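Local coordinates for putative uncharacterized protein (Ustilago maydis, PDB 4GNX) that is probably the large, zinc-binding subunit of replication protein A, which binds single-stranded DNA through a series of OB folds, at residues 63-74 with 99-110. Sequence-based numbering, arbitrary orientation.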
loop_
_atom_site.group_PDB
_atom_site.type_symbol
_atom_site.label_atom_id
_atom_site.label_comp_id
_atom_site.label_asym_id
_atom_site.label_seq_id
_atom_site.Cartn_x
_atom_site.Cartn_y
_atom_site.Cartn_z
ATOM N N ARG C 63 18.756 9.456 -32.190
ATOM C CA ARG C 63 18.269 10.608 -32.904
ATOM C C ARG C 63 17.893 11.776 -31.994
ATOM O O ARG C 63 18.193 12.926 -32.311
ATOM C CB ARG C 63 17.094 10.207 -33.796
ATOM C CG ARG C 63 17.505 9.294 -34.934
ATOM C CD ARG C 63 16.365 8.945 -35.873
ATOM N NE ARG C 63 15.743 10.116 -36.489
ATOM C CZ ARG C 63 14.433 10.373 -36.472
ATOM N NH1 ARG C 63 13.587 9.531 -35.880
ATOM N NH2 ARG C 63 13.958 11.468 -37.064
ATOM N N PHE C 64 17.258 11.497 -30.860
ATOM C CA PHE C 64 16.671 12.582 -30.074
ATOM C C PHE C 64 17.212 12.820 -28.671
ATOM O O PHE C 64 17.038 13.919 -28.131
ATOM C CB PHE C 64 15.157 12.438 -30.040
ATOM C CG PHE C 64 14.547 12.313 -31.402
ATOM C CD1 PHE C 64 14.739 13.305 -32.361
ATOM C CD2 PHE C 64 13.795 11.204 -31.740
ATOM C CE1 PHE C 64 14.181 13.191 -33.626
ATOM C CE2 PHE C 64 13.231 11.093 -32.999
ATOM C CZ PHE C 64 13.425 12.085 -33.942
ATOM N N TYR C 65 17.861 11.815 -28.081
ATOM C CA TYR C 65 18.367 11.981 -26.725
ATOM C C TYR C 65 19.284 13.197 -26.644
ATOM O O TYR C 65 19.080 14.057 -25.782
ATOM C CB TYR C 65 19.064 10.737 -26.169
ATOM C CG TYR C 65 19.446 10.914 -24.713
ATOM C CD1 TYR C 65 18.516 10.672 -23.696
ATOM C CD2 TYR C 65 20.717 11.359 -24.348
ATOM C CE1 TYR C 65 18.850 10.843 -22.358
ATOM C CE2 TYR C 65 21.056 11.539 -23.015
ATOM C CZ TYR C 65 20.121 11.281 -22.025
ATOM O OH TYR C 65 20.448 11.454 -20.697
ATOM N N PRO C 66 20.280 13.286 -27.553
ATOM C CA PRO C 66 21.153 14.457 -27.516
ATOM C C PRO C 66 20.358 15.731 -27.751
ATOM O O PRO C 66 20.620 16.746 -27.122
ATOM C CB PRO C 66 22.113 14.215 -28.683
ATOM C CG PRO C 66 22.085 12.744 -28.904
ATOM C CD PRO C 66 20.666 12.360 -28.633
ATOM N N LEU C 67 19.361 15.646 -28.619
ATOM C CA LEU C 67 18.606 16.805 -29.079
ATOM C C LEU C 67 17.722 17.489 -28.032
ATOM O O LEU C 67 17.463 18.684 -28.126
ATOM C CB LEU C 67 17.763 16.398 -30.294
ATOM C CG LEU C 67 16.922 17.412 -31.069
ATOM C CD1 LEU C 67 17.738 18.627 -31.498
ATOM C CD2 LEU C 67 16.307 16.728 -32.277
ATOM N N LEU C 68 17.245 16.739 -27.046
ATOM C CA LEU C 68 16.272 17.295 -26.105
ATOM C C LEU C 68 16.905 17.584 -24.752
ATOM O O LEU C 68 17.504 16.700 -24.142
ATOM C CB LEU C 68 15.074 16.354 -25.946
ATOM C CG LEU C 68 14.142 16.102 -27.135
ATOM C CD1 LEU C 68 13.330 14.838 -26.888
ATOM C CD2 LEU C 68 13.225 17.292 -27.383
ATOM N N GLN C 69 16.769 18.819 -24.283
ATOM C CA GLN C 69 17.436 19.239 -23.053
ATOM C C GLN C 69 16.463 19.928 -22.114
ATOM O O GLN C 69 15.647 20.737 -22.557
ATOM C CB GLN C 69 18.624 20.150 -23.378
ATOM C CG GLN C 69 19.773 19.435 -24.067
ATOM C CD GLN C 69 20.856 20.390 -24.536
ATOM O OE1 GLN C 69 20.838 21.589 -24.215
ATOM N NE2 GLN C 69 21.816 19.866 -25.302
ATOM N N GLU C 70 16.550 19.613 -20.822
ATOM C CA GLU C 70 15.578 20.127 -19.847
ATOM C C GLU C 70 15.412 21.646 -19.818
ATOM O O GLU C 70 16.363 22.397 -19.971
ATOM C CB GLU C 70 15.755 19.552 -18.425
ATOM C CG GLU C 70 16.958 18.647 -18.179
ATOM C CD GLU C 70 16.725 17.661 -17.033
ATOM O OE1 GLU C 70 15.779 16.843 -17.121
ATOM O OE2 GLU C 70 17.488 17.698 -16.038
ATOM N N ASN C 71 14.162 22.059 -19.672
ATOM C CA ASN C 71 13.769 23.444 -19.553
ATOM C C ASN C 71 13.802 24.203 -20.877
ATOM O O ASN C 71 13.374 25.360 -20.949
ATOM C CB ASN C 71 14.591 24.145 -18.474
ATOM C CG ASN C 71 13.870 25.327 -17.880
ATOM O OD1 ASN C 71 12.647 25.299 -17.704
ATOM N ND2 ASN C 71 14.616 26.377 -17.576
ATOM N N HIS C 72 14.295 23.539 -21.920
ATOM C CA HIS C 72 14.245 24.074 -23.281
ATOM C C HIS C 72 12.927 23.722 -23.927
ATOM O O HIS C 72 12.269 22.774 -23.504
ATOM C CB HIS C 72 15.411 23.546 -24.107
ATOM C CG HIS C 72 16.759 24.068 -23.670
ATOM N ND1 HIS C 72 17.429 25.004 -24.361
ATOM C CD2 HIS C 72 17.556 23.744 -22.575
ATOM C CE1 HIS C 72 18.595 25.271 -23.745
ATOM N NE2 HIS C 72 18.672 24.498 -22.651
ATOM N N VAL C 73 12.547 24.481 -24.956
ATOM C CA VAL C 73 11.206 24.429 -25.569
ATOM C C VAL C 73 11.272 23.951 -27.014
ATOM O O VAL C 73 12.087 24.440 -27.793
ATOM C CB VAL C 73 10.536 25.820 -25.551
ATOM C CG1 VAL C 73 9.278 25.842 -26.409
ATOM C CG2 VAL C 73 10.228 26.250 -24.124
ATOM N N TYR C 74 10.398 23.018 -27.381
ATOM C CA TYR C 74 10.501 22.390 -28.692
ATOM C C TYR C 74 9.190 22.274 -29.464
ATOM O O TYR C 74 8.101 22.218 -28.884
ATOM C CB TYR C 74 11.104 20.996 -28.550
ATOM C CG TYR C 74 12.461 20.949 -27.886
ATOM C CD1 TYR C 74 12.582 20.966 -26.496
ATOM C CD2 TYR C 74 13.626 20.857 -28.648
ATOM C CE1 TYR C 74 13.825 20.908 -25.885
ATOM C CE2 TYR C 74 14.872 20.792 -28.043
ATOM C CZ TYR C 74 14.964 20.819 -26.661
ATOM O OH TYR C 74 16.192 20.760 -26.051
ATOM N N PHE C 99 8.099 8.305 -29.895
ATOM C CA PHE C 99 8.814 8.802 -31.042
ATOM C C PHE C 99 9.046 7.679 -32.041
ATOM O O PHE C 99 9.638 6.643 -31.721
ATOM C CB PHE C 99 10.151 9.401 -30.627
ATOM C CG PHE C 99 10.037 10.539 -29.666
ATOM C CD1 PHE C 99 8.987 11.456 -29.756
ATOM C CD2 PHE C 99 11.015 10.730 -28.690
ATOM C CE1 PHE C 99 8.894 12.525 -28.870
ATOM C CE2 PHE C 99 10.929 11.794 -27.802
ATOM C CZ PHE C 99 9.869 12.695 -27.896
ATOM N N GLU C 100 8.550 7.906 -33.250
ATOM C CA GLU C 100 8.836 7.056 -34.396
ATOM C C GLU C 100 9.939 7.710 -35.249
ATOM O O GLU C 100 10.377 8.829 -34.961
ATOM C CB GLU C 100 7.553 6.796 -35.206
ATOM C CG GLU C 100 6.718 8.046 -35.483
ATOM C CD GLU C 100 5.374 7.758 -36.148
ATOM O OE1 GLU C 100 5.214 6.680 -36.775
ATOM O OE2 GLU C 100 4.472 8.625 -36.050
ATOM N N ASN C 101 10.392 7.013 -36.284
ATOM C CA ASN C 101 11.442 7.555 -37.138
ATOM C C ASN C 101 11.054 8.797 -37.939
ATOM O O ASN C 101 11.905 9.631 -38.230
ATOM C CB ASN C 101 12.045 6.472 -38.027
ATOM C CG ASN C 101 13.098 5.659 -37.302
ATOM O OD1 ASN C 101 13.476 4.580 -37.750
ATOM N ND2 ASN C 101 13.577 6.177 -36.166
ATOM N N SER C 102 9.770 8.935 -38.256
ATOM C CA SER C 102 9.268 10.127 -38.939
ATOM C C SER C 102 9.210 11.388 -38.046
ATOM O O SER C 102 8.827 12.467 -38.512
ATOM C CB SER C 102 7.875 9.848 -39.505
ATOM O OG SER C 102 6.867 10.217 -38.574
ATOM N N THR C 103 9.573 11.247 -36.774
ATOM C CA THR C 103 9.345 12.304 -35.794
ATOM C C THR C 103 10.242 13.530 -36.017
ATOM O O THR C 103 11.462 13.415 -36.151
ATOM C CB THR C 103 9.441 11.767 -34.345
ATOM O OG1 THR C 103 8.331 10.904 -34.089
ATOM C CG2 THR C 103 9.400 12.891 -33.317
ATOM N N GLU C 104 9.598 14.694 -36.066
ATOM C CA GLU C 104 10.252 15.982 -36.243
ATOM C C GLU C 104 10.341 16.714 -34.911
ATOM O O GLU C 104 9.318 16.974 -34.263
ATOM C CB GLU C 104 9.448 16.848 -37.221
ATOM C CG GLU C 104 9.600 16.499 -38.698
ATOM C CD GLU C 104 10.567 17.420 -39.444
ATOM O OE1 GLU C 104 11.413 18.093 -38.801
ATOM O OE2 GLU C 104 10.483 17.476 -40.692
ATOM N N ILE C 105 11.569 17.043 -34.512
ATOM C CA ILE C 105 11.830 17.911 -33.366
ATOM C C ILE C 105 12.741 19.068 -33.794
ATOM O O ILE C 105 13.835 18.858 -34.340
ATOM C CB ILE C 105 12.466 17.149 -32.187
ATOM C CG1 ILE C 105 11.539 16.025 -31.721
ATOM C CG2 ILE C 105 12.786 18.106 -31.045
ATOM C CD1 ILE C 105 12.165 15.078 -30.723
ATOM N N GLU C 106 12.264 20.286 -33.561
ATOM C CA GLU C 106 13.051 21.490 -33.789
ATOM C C GLU C 106 12.801 22.456 -32.636
ATOM O O GLU C 106 11.655 22.671 -32.246
ATOM C CB GLU C 106 12.696 22.124 -35.136
ATOM C CG GLU C 106 13.360 21.427 -36.319
ATOM C CD GLU C 106 12.770 21.795 -37.674
ATOM O OE1 GLU C 106 11.588 21.467 -37.939
ATOM O OE2 GLU C 106 13.510 22.387 -38.489
ATOM N N GLU C 107 13.879 23.019 -32.086
ATOM C CA GLU C 107 13.797 23.920 -30.931
ATOM C C GLU C 107 13.247 25.308 -31.288
ATOM O O GLU C 107 13.466 25.814 -32.390
ATOM C CB GLU C 107 15.158 24.037 -30.239
ATOM C CG GLU C 107 15.127 24.886 -28.978
ATOM C CD GLU C 107 16.385 24.788 -28.142
ATOM O OE1 GLU C 107 16.302 25.095 -26.932
ATOM O OE2 GLU C 107 17.446 24.412 -28.685
ATOM N N CYS C 108 12.532 25.906 -30.333
ATOM C CA CYS C 108 11.873 27.204 -30.493
ATOM C C CYS C 108 12.686 28.362 -29.951
ATOM O O CYS C 108 13.513 28.189 -29.054
ATOM C CB CYS C 108 10.532 27.213 -29.770
ATOM S SG CYS C 108 9.219 26.372 -30.664
ATOM N N THR C 109 12.411 29.549 -30.492
ATOM C CA THR C 109 13.035 30.789 -30.050
ATOM C C THR C 109 12.104 31.565 -29.106
ATOM O O THR C 109 12.572 32.354 -28.289
ATOM C CB THR C 109 13.454 31.659 -31.250
ATOM O OG1 THR C 109 13.713 30.821 -32.384
ATOM C CG2 THR C 109 14.709 32.455 -30.920
ATOM N N ASP C 110 10.795 31.335 -29.219
ATOM C CA ASP C 110 9.814 31.877 -28.271
ATOM C C ASP C 110 9.589 30.912 -27.121
ATOM O O ASP C 110 9.289 29.736 -27.340
ATOM C CB ASP C 110 8.470 32.133 -28.950
ATOM C CG ASP C 110 8.539 33.222 -29.984
ATOM O OD1 ASP C 110 9.600 33.376 -30.625
ATOM O OD2 ASP C 110 7.524 33.922 -30.167
#
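I105 meets F64, L67, L68 and Y74 in a mixed contact at one end of an OB-fold barrel, where helix 59-64 and the residues following it pack on edge strand 104-107, while strand 73-77 pairs with that strand. With CG1 anti to the carbonyl carbon (chi1 -60°), I105 sends CD1 over one face of the F64 ring, 3.9 Å from its centroid, a CH-pi contact, while CG2 reaches L68 CD2 and, at 3.7 Å, Y74 CD2. F99 meets F64 obliquely, the ring planes 68° apart. In the OB fold a helix between the third and fourth strands closes the barrel bottom; helix 59-64, between strands 51-57 and 73-77, occupies that place. Strand 104-107 runs antiparallel to 73-77: Y74 and E107 form a non-hydrogen-bonded pair, and C108 N donates almost straight to V73 O (3.0 Å, 174°). On the Y74 side of the sheet, H72 ND1 donates a hydrogen bond to E107 OE1 at 2.8 Å, which accepts it on the syn lone pair of that oxygen. At the far end R63 NH2 donates to T103 O at 3.3 Å, and NH1 weakly to E100 O, across the E100-T103 type I turn; R80 pairs with the E100 carboxylate.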